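Local coordinates for extracellular solute-binding protein family 1 (Alicyclobacillus acidocaldarius subsp. acidocaldarius, PDB 4OVJ), which probably binds a solute outside the cell and delivers it to an ABC importer, as related bacterial solute-binding proteins do, at residues Gln161-Ala164 / Asp165-Glu168; Gln382-Ala385 / Asn386-Gln389. All coordinates share one frame; numbering follows the deposited sequence.

Interaction 1 (Gln161-Ala164 / Asp165-Glu168); sequences QQWA and DILE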
ATOM      1  N   GLN A 161       0.856  -7.401 -22.619  1.00  8.26           N
ATOM      2  CA  GLN A 161       0.837  -7.255 -24.080  1.00  9.86           C
ATOM      3  C   GLN A 161      -0.528  -6.785 -24.588  1.00  9.18           C
ATOM      4  O   GLN A 161      -0.611  -5.962 -25.499  1.00 10.75           O
ATOM      5  CB  GLN A 161       1.286  -8.545 -24.762  1.00 11.73           C
ATOM      6  CG  GLN A 161       2.790  -8.805 -24.610  1.00 13.92           C
ATOM      7  CD  GLN A 161       3.614  -7.808 -25.417  1.00 15.22           C
ATOM      8  OE1 GLN A 161       3.281  -7.522 -26.567  1.00 19.49           O
ATOM      9  NE2 GLN A 161       4.665  -7.248 -24.811  1.00 16.28           N
ATOM     10  N   GLN A 162      -1.609  -7.274 -23.986  1.00  8.65           N
ATOM     11  CA  GLN A 162      -2.924  -6.775 -24.345  1.00  8.25           C
ATOM     12  C   GLN A 162      -3.060  -5.286 -24.004  1.00  7.64           C
ATOM     13  O   GLN A 162      -3.614  -4.513 -24.770  1.00  9.03           O
ATOM     14  CB  GLN A 162      -4.017  -7.571 -23.647  1.00  9.17           C
ATOM     15  CG  GLN A 162      -4.151  -9.012 -24.139  1.00 10.73           C
ATOM     16  CD  GLN A 162      -5.016  -9.892 -23.237  1.00 13.12           C
ATOM     17  OE1 GLN A 162      -5.252  -9.595 -22.063  1.00 12.45           O
ATOM     18  NE2 GLN A 162      -5.469 -11.004 -23.788  1.00 18.79           N
ATOM     19  N   TRP A 163      -2.541  -4.907 -22.846  1.00  7.63           N
ATOM     20  CA  TRP A 163      -2.534  -3.533 -22.413  1.00  7.63           C
ATOM     21  C   TRP A 163      -1.758  -2.631 -23.379  1.00  8.13           C
ATOM     22  O   TRP A 163      -2.242  -1.573 -23.753  1.00  8.31           O
ATOM     23  CB  TRP A 163      -1.967  -3.455 -20.993  1.00  7.34           C
ATOM     24  CG  TRP A 163      -2.021  -2.103 -20.375  1.00  8.16           C
ATOM     25  CD1 TRP A 163      -0.967  -1.405 -19.868  1.00  8.56           C
ATOM     26  CD2 TRP A 163      -3.184  -1.288 -20.160  1.00  8.28           C
ATOM     27  NE1 TRP A 163      -1.400  -0.210 -19.341  1.00  8.68           N
ATOM     28  CE2 TRP A 163      -2.756  -0.117 -19.500  1.00  8.16           C
ATOM     29  CE3 TRP A 163      -4.546  -1.444 -20.438  1.00  7.87           C
ATOM     30  CZ2 TRP A 163      -3.632   0.892 -19.136  1.00  7.74           C
ATOM     31  CZ3 TRP A 163      -5.419  -0.437 -20.065  1.00  7.65           C
ATOM     32  CH2 TRP A 163      -4.954   0.723 -19.436  1.00  7.29           C
ATOM     33  N   ALA A 164      -0.563  -3.050 -23.785  1.00  8.41           N
ATOM     34  CA  ALA A 164       0.229  -2.270 -24.747  1.00  8.95           C
ATOM     35  C   ALA A 164      -0.528  -2.042 -26.049  1.00  9.22           C
ATOM     36  O   ALA A 164      -0.503  -0.938 -26.605  1.00  9.82           O
ATOM     37  CB  ALA A 164       1.569  -2.941 -25.010  1.00  9.51           C
ATOM     38  N   ASP A 165      -1.271  -3.056 -26.494  1.00 10.18           N
ATOM     39  CA  ASP A 165      -2.108  -2.916 -27.698  1.00 11.88           C
ATOM     40  C   ASP A 165      -3.231  -1.899 -27.484  1.00 10.35           C
ATOM     41  O   ASP A 165      -3.521  -1.061 -28.353  1.00 11.34           O
ATOM     42  CB  ASP A 165      -2.697  -4.269 -28.081  1.00 15.09           C
ATOM     43  CG  ASP A 165      -3.041  -4.358 -29.547  1.00 24.57           C
ATOM     44  OD1 ASP A 165      -2.103  -4.386 -30.375  1.00 37.34           O
ATOM     45  OD2 ASP A 165      -4.246  -4.401 -29.871  1.00 36.89           O
ATOM     46  N   ILE A 166      -3.861  -1.965 -26.320  1.00  9.29           N
ATOM     47  CA  ILE A 166      -4.915  -1.016 -25.968  1.00  8.89           C
ATOM     48  C   ILE A 166      -4.361   0.413 -25.916  1.00  8.84           C
ATOM     49  O   ILE A 166      -4.963   1.329 -26.467  1.00 10.04           O
ATOM     50  CB  ILE A 166      -5.607  -1.397 -24.641  1.00  9.51           C
ATOM     51  CG1 ILE A 166      -6.447  -2.668 -24.834  1.00 10.02           C
ATOM     52  CG2 ILE A 166      -6.457  -0.246 -24.144  1.00  9.95           C
ATOM     53  CD1 ILE A 166      -6.724  -3.446 -23.564  1.00 11.20           C
ATOM     54  N   LEU A 167      -3.209   0.587 -25.275  1.00  8.28           N
ATOM     55  CA  LEU A 167      -2.579   1.897 -25.187  1.00  8.35           C
ATOM     56  C   LEU A 167      -2.294   2.462 -26.578  1.00  9.38           C
ATOM     57  O   LEU A 167      -2.549   3.648 -26.850  1.00  9.31           O
ATOM     58  CB  LEU A 167      -1.287   1.822 -24.367  1.00  8.89           C
ATOM     59  CG  LEU A 167      -1.400   1.484 -22.882  1.00  8.75           C
ATOM     60  CD1 LEU A 167      -0.001   1.485 -22.281  1.00  9.51           C
ATOM     61  CD2 LEU A 167      -2.290   2.489 -22.170  1.00  9.11           C
ATOM     62  N   GLU A 168      -1.780   1.617 -27.468  1.00  9.75           N
ATOM     63  CA  GLU A 168      -1.532   2.050 -28.846  1.00 11.81           C
ATOM     64  C   GLU A 168      -2.814   2.538 -29.515  1.00 12.33           C
ATOM     65  O   GLU A 168      -2.806   3.570 -30.184  1.00 14.49           O
ATOM     66  CB  GLU A 168      -0.861   0.943 -29.657  1.00 15.58           C
ATOM     67  CG  GLU A 168       0.584   0.694 -29.244  1.00 21.55           C
ATOM     68  CD  GLU A 168       1.220  -0.507 -29.933  1.00 31.18           C
ATOM     69  OE1 GLU A 168       1.363  -0.493 -31.170  1.00 36.91           O
ATOM     70  OE2 GLU A 168       1.599  -1.467 -29.226  1.00 41.15           O
TER

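Interaction 2 (Gln382-Ala385 / Asn386-Gln389); sequences QDFA and NMVQ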
ATOM      1  N   GLN A 382      16.162   5.189  -4.941  1.00 16.15           N
ATOM      2  CA  GLN A 382      16.624   6.392  -5.625  1.00 17.79           C
ATOM      3  C   GLN A 382      17.568   6.038  -6.770  1.00 16.48           C
ATOM      4  O   GLN A 382      17.444   6.606  -7.854  1.00 18.64           O
ATOM      5  CB  GLN A 382      17.265   7.398  -4.651  1.00 20.30           C
ATOM      6  CG  GLN A 382      17.593   8.744  -5.285  1.00 25.07           C
ATOM      7  CD  GLN A 382      16.368   9.439  -5.874  1.00 28.05           C
ATOM      8  OE1 GLN A 382      15.445   9.795  -5.150  1.00 34.91           O
ATOM      9  NE2 GLN A 382      16.357   9.633  -7.193  1.00 31.27           N
ATOM     10  N   ASP A 383      18.501   5.108  -6.537  1.00 17.28           N
ATOM     11  CA  ASP A 383      19.407   4.644  -7.597  1.00 18.27           C
ATOM     12  C   ASP A 383      18.624   4.041  -8.765  1.00 15.91           C
ATOM     13  O   ASP A 383      18.980   4.240  -9.925  1.00 15.91           O
ATOM     14  CB  ASP A 383      20.426   3.613  -7.087  1.00 19.33           C
ATOM     15  CG  ASP A 383      21.384   4.179  -6.048  1.00 25.55           C
ATOM     16  OD1 ASP A 383      21.599   5.416  -6.027  1.00 28.48           O
ATOM     17  OD2 ASP A 383      21.936   3.377  -5.249  1.00 30.48           O
ATOM     18  N   PHE A 384      17.559   3.300  -8.461  1.00 14.05           N
ATOM     19  CA  PHE A 384      16.738   2.718  -9.514  1.00 12.06           C
ATOM     20  C   PHE A 384      16.096   3.806 -10.355  1.00 12.25           C
ATOM     21  O   PHE A 384      16.161   3.778 -11.591  1.00 12.82           O
ATOM     22  CB  PHE A 384      15.682   1.804  -8.917  1.00 10.73           C
ATOM     23  CG  PHE A 384      14.921   1.008  -9.940  1.00 10.22           C
ATOM     24  CD1 PHE A 384      15.453  -0.156 -10.456  1.00 11.30           C
ATOM     25  CD2 PHE A 384      13.681   1.434 -10.391  1.00  9.86           C
ATOM     26  CE1 PHE A 384      14.757  -0.908 -11.388  1.00 10.78           C
ATOM     27  CE2 PHE A 384      12.977   0.694 -11.324  1.00  9.58           C
ATOM     28  CZ  PHE A 384      13.511  -0.475 -11.824  1.00 10.12           C
ATOM     29  N   ALA A 385      15.491   4.774  -9.685  1.00 13.20           N
ATOM     30  CA  ALA A 385      14.859   5.899 -10.377  1.00 14.17           C
ATOM     31  C   ALA A 385      15.871   6.628 -11.274  1.00 14.72           C
ATOM     32  O   ALA A 385      15.570   6.987 -12.404  1.00 14.81           O
ATOM     33  CB  ALA A 385      14.249   6.852  -9.370  1.00 14.62           C
ATOM     34  N   ASN A 386      17.088   6.805 -10.781  1.00 15.83           N
ATOM     35  CA  ASN A 386      18.118   7.488 -11.565  1.00 16.34           C
ATOM     36  C   ASN A 386      18.513   6.663 -12.796  1.00 15.29           C
ATOM     37  O   ASN A 386      18.718   7.207 -13.888  1.00 15.40           O
ATOM     38  CB  ASN A 386      19.334   7.786 -10.689  1.00 18.20           C
ATOM     39  CG  ASN A 386      19.051   8.843  -9.627  1.00 21.23           C
ATOM     40  OD1 ASN A 386      18.039   9.532  -9.664  1.00 26.54           O
ATOM     41  ND2 ASN A 386      19.955   8.972  -8.676  1.00 24.08           N
HETATM   42  N   MSE A 387      18.588   5.341 -12.630  1.00 14.83           N
HETATM   43  CA  MSE A 387      18.890   4.455 -13.757  1.00 12.30           C
HETATM   44  C   MSE A 387      17.764   4.491 -14.757  1.00 14.10           C
HETATM   45  O   MSE A 387      18.002   4.554 -15.965  1.00 15.49           O
HETATM   46  CB  MSE A 387      19.158   3.042 -13.271  1.00 15.24           C
HETATM   47  CG  MSE A 387      19.532   2.120 -14.418  1.00 15.25           C
HETATM   48 SE   MSE A 387      17.911   1.264 -15.176  0.70 13.71          SE
HETATM   49  CE  MSE A 387      17.519   0.136 -13.652  1.00 14.60           C
ATOM     50  N   VAL A 388      16.530   4.441 -14.272  1.00 13.38           N
ATOM     51  CA  VAL A 388      15.366   4.485 -15.153  1.00 14.06           C
ATOM     52  C   VAL A 388      15.387   5.773 -15.962  1.00 14.92           C
ATOM     53  O   VAL A 388      15.164   5.756 -17.169  1.00 16.09           O
ATOM     54  CB  VAL A 388      14.046   4.359 -14.364  1.00 14.72           C
ATOM     55  CG1 VAL A 388      12.850   4.781 -15.212  1.00 17.26           C
ATOM     56  CG2 VAL A 388      13.887   2.930 -13.874  1.00 15.47           C
ATOM     57  N   GLN A 389      15.669   6.885 -15.290  0.50 15.37           N
ATOM     58  CA  GLN A 389      15.762   8.181 -15.954  0.50 17.05           C
ATOM     59  C   GLN A 389      16.851   8.180 -17.039  0.50 15.32           C
ATOM     60  O   GLN A 389      16.624   8.685 -18.136  0.50 16.23           O
ATOM     61  CB  GLN A 389      16.010   9.279 -14.913  0.50 20.59           C
ATOM     62  CG  GLN A 389      16.092  10.692 -15.466  0.50 25.54           C
ATOM     63  CD  GLN A 389      16.236  11.725 -14.364  0.50 33.84           C
ATOM     64  OE1 GLN A 389      16.544  11.390 -13.218  0.50 41.31           O
ATOM     65  NE2 GLN A 389      16.012  12.986 -14.700  0.50 37.41           N
TER
HETATM   66  O   HOH W   1      22.248   6.681  -8.423  1.00 39.79           O

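Interaction 1 (Gln161-Ala164 / Asp165-Glu168)
With chi1 of Trp163 at -175°, its indole leaves the helix with CG anti to the backbone N, and Leu167, one turn on, holds its own CG anti to the carbonyl carbon; the two side chains therefore lean together on the same side of the helix. Both methyls of the leucine lie over one face of the indole. CD1 rests 3.7 Å from Trp163 NE1, while CD2 lies 3.7 Å from Trp163 CZ2 on the six-membered ring. Between them CG makes a CH-pi contact, 4.0 Å from the centroid of the five-membered ring of Trp163 and only 13° off its normal. Leucine suits this place because its fork spreads over the width of the indole. Ile166 comes from another direction: its CG2 meets the ring obliquely, 4.2 Å from Trp163 CZ3. Under these side chains runs regular alpha-helical bonding, in which Leu167 N gives a straight, short bond to Trp163 O (2.8 Å, 167° at the hydrogen). Glu168 N likewise reaches Ala164 O at 3.0 Å; the extended side chain of Glu168 runs alongside that turn, and its OE2, an acceptor like the carbonyl, makes no bond with Ala164 O. Ala164 is small enough to let a neighbouring helix come close. The buried indole nitrogen is satisfied by Glu179 OE1, which helps fix the rotation of the ring, and at the exposed side Gln162 OE1 accepts a bond from Ser159 N just before the helix. Around this part of helix 160-174, Phe148 of helix 145-149 and Tyr153 pack against the indole, the first nearly parallel to it and the second edge-to-face, while Tyr220 and Leu224 of helix 211-226 lie against Ala164.

Interaction 2 (Gln382-Ala385 / Asn386-Gln389)
Phe384 lies obliquely beside Val388, the residue one turn along helix 377-392, with its CE2 3.5 Å from CG2 of the valine. At another part of the ring, CE1 of Phe384 meets the terminal methyl CE of Met387, a selenomethionine, at 3.7 Å, also obliquely. That methyl gets there because the chain bends at chi2 and again at chi3, folding back toward the ring; a long, flexible side chain suits such filling, whereas the compact, branched valine sits close to the backbone. On the solvent side the contact is polar. Gln382 NE2 donates to Asn386 OD1 at 3.0 Å; the acceptor lies in the glutamine's amide plane, but the donor stands above the asparagine's carbonyl plane, and the bond is bent (143°). The two amides are turned 42° apart. A water donates to Asp383 OD1 at 2.8 Å and accepts a longer bond, 3.3 Å, from Asn386 ND2, so both ends of the asparagine amide are used. The main chain adds Val388 N to Phe384 O at 2.8 Å. Phe405 of helix 398-414 meets Phe384 edge-to-face, and Leu214 of helix 211-226 touches both Phe384 and Met387. This division, with apolar residues at i, i+3 and i+4 facing the protein interior, Phe384 and Met387 against other helices and Val388 against the loop at Glu183, and amides facing water, is characteristic of an amphipathic alpha-helix.

Interaction 1 comes first along the chain, on helix 160-174, and interaction 2 follows more than two hundred residues later, on helix 377-392 near the C-terminus. Their centres are 25 Å apart and their nearest atoms about 15 Å, so they do not touch. What joins them is helix 211-226: residues 161-168 pack on its Tyr220 and Leu224, and residues 382-389 on Leu214, Tyr217 and Leu218. The two contacts thus lie against successive parts of one shared helix, which ties a late segment of the chain to an earlier one. Helices from distant parts of the sequence thus pack together, consistent with the two-lobed fold of solute-binding proteins, in which the chain passes between the lobes more than once.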